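Local coordinates for protein beta-L-arabinobiosidase (Bacteroides thetaiotaomicron, PDB 5MQR) that probably cleaves beta-L-arabinobiose units from plant pectin as a glycoside hydrolase of a gut bacterium, and may also have sialidase activity, at residues N70-N75 with Y91-S96. Residues are numbered along the deposited sequence; the frame is centred on the assembly and turned at random.
Sequences NGWTYN and YLADPS
Trp72 lies along Pro95 where the hairpin of strands 74-83 and 86-94 opens out, in a four-stranded antiparallel blade of the N-terminal beta-propeller, a worked example of a CH-pi contact between tryptophan and proline at strand ends. From the base outward, Trp72 CB sits 3.5 Å from Asp94 O, and CG rests near Pro95 CA. Chi1 of -68° puts CG anti to the carbonyl carbon, beside the backbone N, and from there the indole lies along the Pro95 ring. Trp72 CD2 comes 3.7 Å from Pro95 N. Trp72 CE3 meets Asp94 C at 3.3 Å and also touches Ala93 CB, while Trp72 CZ3 reaches Ala93 O at the ring edge. Trp72 CE2 and CZ2 both face Pro95 CG, and CH2, the tip, meets Pro95 CD, which stands over the six-membered ring, 3.7 Å from its centroid. Next in the chain, Thr73 N donates a nearly straight bond (170°) to Pro95 O from above the carbonyl plane. Tyr74 and Asp94 then form an antiparallel hydrogen-bonded pair, and Tyr74 OH is hydrogen-bonded to the carboxylate of Glu98. On the face shared with Ala93, Asn75 ND2 donates to Trp72 O at 3.0 Å and also to the backbone O of Glu396. A water donates to Asn75 OD1 and accepts from Tyr91 OH, 2.7 Å from that hydroxyl oxygen.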
loop_
_atom_site.group_PDB
_atom_site.type_symbol
_atom_site.label_atom_id
_atom_site.label_comp_id
_atom_site.label_asym_id
_atom_site.label_seq_id
_atom_site.Cartn_x
_atom_site.Cartn_y
_atom_site.Cartn_z
ATOM N N ASN A 70 25.704 19.824 -29.779
ATOM C CA ASN A 70 26.431 20.920 -30.450
ATOM C C ASN A 70 25.610 22.188 -30.647
ATOM O O ASN A 70 25.620 22.791 -31.715
ATOM C CB ASN A 70 27.077 20.435 -31.757
ATOM C CG ASN A 70 28.203 19.446 -31.497
ATOM O OD1 ASN A 70 28.081 18.264 -31.848
ATOM N ND2 ASN A 70 29.303 19.915 -30.832
ATOM N N GLY A 71 24.895 22.566 -29.589
ATOM C CA GLY A 71 24.268 23.883 -29.495
ATOM C C GLY A 71 22.902 24.040 -30.110
ATOM O O GLY A 71 22.378 25.152 -30.153
ATOM N N TRP A 72 22.304 22.950 -30.567
ATOM C CA TRP A 72 20.951 23.022 -31.119
ATOM C C TRP A 72 19.951 23.179 -29.951
ATOM O O TRP A 72 20.080 22.505 -28.917
ATOM C CB TRP A 72 20.673 21.784 -31.964
ATOM C CG TRP A 72 21.489 21.707 -33.222
ATOM C CD1 TRP A 72 22.723 22.227 -33.425
ATOM C CD2 TRP A 72 21.138 21.042 -34.438
ATOM N NE1 TRP A 72 23.156 21.959 -34.691
ATOM C CE2 TRP A 72 22.200 21.233 -35.340
ATOM C CE3 TRP A 72 20.023 20.331 -34.866
ATOM C CZ2 TRP A 72 22.176 20.739 -36.647
ATOM C CZ3 TRP A 72 19.995 19.854 -36.161
ATOM C CH2 TRP A 72 21.063 20.053 -37.032
ATOM N N THR A 73 19.001 24.109 -30.096
ATOM C CA THR A 73 18.092 24.473 -29.005
ATOM C C THR A 73 16.613 24.114 -29.205
ATOM O O THR A 73 15.817 24.385 -28.316
ATOM C CB THR A 73 18.191 25.963 -28.656
ATOM O OG1 THR A 73 17.688 26.739 -29.740
ATOM C CG2 THR A 73 19.648 26.339 -28.356
ATOM N N TYR A 74 16.265 23.522 -30.347
ATOM C CA TYR A 74 15.008 22.812 -30.532
ATOM C C TYR A 74 15.302 21.327 -30.456
ATOM O O TYR A 74 15.941 20.778 -31.345
ATOM C CB TYR A 74 14.343 23.141 -31.876
ATOM C CG TYR A 74 13.074 22.337 -32.121
ATOM C CD1 TYR A 74 11.871 22.732 -31.568
ATOM C CD2 TYR A 74 13.088 21.179 -32.895
ATOM C CE1 TYR A 74 10.710 22.010 -31.780
ATOM C CE2 TYR A 74 11.936 20.443 -33.109
ATOM C CZ TYR A 74 10.750 20.861 -32.543
ATOM O OH TYR A 74 9.600 20.137 -32.747
ATOM N N ASN A 75 14.824 20.688 -29.387
ATOM C CA ASN A 75 15.052 19.276 -29.134
ATOM C C ASN A 75 13.724 18.704 -28.629
ATOM O O ASN A 75 13.181 19.220 -27.646
ATOM C CB ASN A 75 16.152 19.084 -28.081
ATOM C CG ASN A 75 17.486 19.745 -28.463
ATOM O OD1 ASN A 75 18.235 19.220 -29.299
ATOM N ND2 ASN A 75 17.788 20.900 -27.839
ATOM N N TYR A 91 15.999 11.166 -30.049
ATOM C CA TYR A 91 15.261 12.416 -30.118
ATOM C C TYR A 91 15.624 13.186 -31.380
ATOM O O TYR A 91 16.633 12.910 -32.012
ATOM C CB TYR A 91 15.450 13.267 -28.840
ATOM C CG TYR A 91 16.785 13.939 -28.641
ATOM C CD1 TYR A 91 17.828 13.284 -27.978
ATOM C CD2 TYR A 91 17.003 15.238 -29.092
ATOM C CE1 TYR A 91 19.055 13.903 -27.770
ATOM C CE2 TYR A 91 18.234 15.868 -28.903
ATOM C CZ TYR A 91 19.259 15.199 -28.263
ATOM O OH TYR A 91 20.457 15.831 -28.066
ATOM N N LEU A 92 14.783 14.143 -31.745
ATOM C CA LEU A 92 15.058 14.946 -32.905
ATOM C C LEU A 92 15.316 16.384 -32.571
ATOM O O LEU A 92 14.918 16.871 -31.535
ATOM C CB LEU A 92 13.989 14.807 -33.965
ATOM C CG LEU A 92 12.585 15.267 -33.699
ATOM C CD1 LEU A 92 12.357 16.725 -34.096
ATOM C CD2 LEU A 92 11.664 14.314 -34.500
ATOM N N ALA A 93 16.025 17.045 -33.471
ATOM C CA ALA A 93 16.547 18.352 -33.188
ATOM C C ALA A 93 16.689 19.176 -34.450
ATOM O O ALA A 93 17.016 18.659 -35.519
ATOM C CB ALA A 93 17.897 18.232 -32.465
ATOM N N ASP A 94 16.441 20.470 -34.289
ATOM C CA ASP A 94 16.771 21.492 -35.261
ATOM C C ASP A 94 17.576 22.561 -34.480
ATOM O O ASP A 94 17.501 22.633 -33.230
ATOM C CB ASP A 94 15.502 22.137 -35.834
ATOM C CG ASP A 94 14.641 21.178 -36.724
ATOM O OD1 ASP A 94 14.456 19.986 -36.406
ATOM O OD2 ASP A 94 14.093 21.663 -37.734
ATOM N N PRO A 95 18.346 23.400 -35.195
ATOM C CA PRO A 95 19.135 24.397 -34.477
ATOM C C PRO A 95 18.341 25.346 -33.593
ATOM O O PRO A 95 18.851 25.734 -32.540
ATOM C CB PRO A 95 19.847 25.155 -35.601
ATOM C CG PRO A 95 20.081 24.077 -36.605
ATOM C CD PRO A 95 18.789 23.291 -36.596
ATOM N N SER A 96 17.110 25.688 -33.966
ATOM C CA SER A 96 16.341 26.574 -33.094
ATOM C C SER A 96 14.825 26.545 -33.210
ATOM O O SER A 96 14.147 26.820 -32.222
ATOM C CB SER A 96 16.811 28.020 -33.305
ATOM O OG SER A 96 16.645 28.380 -34.661
HETATM O O HOH W 1 21.121 26.934 -31.599
HETATM O O HOH W 2 15.105 27.551 -29.792
HETATM O O HOH W 3 20.625 18.412 -28.782
#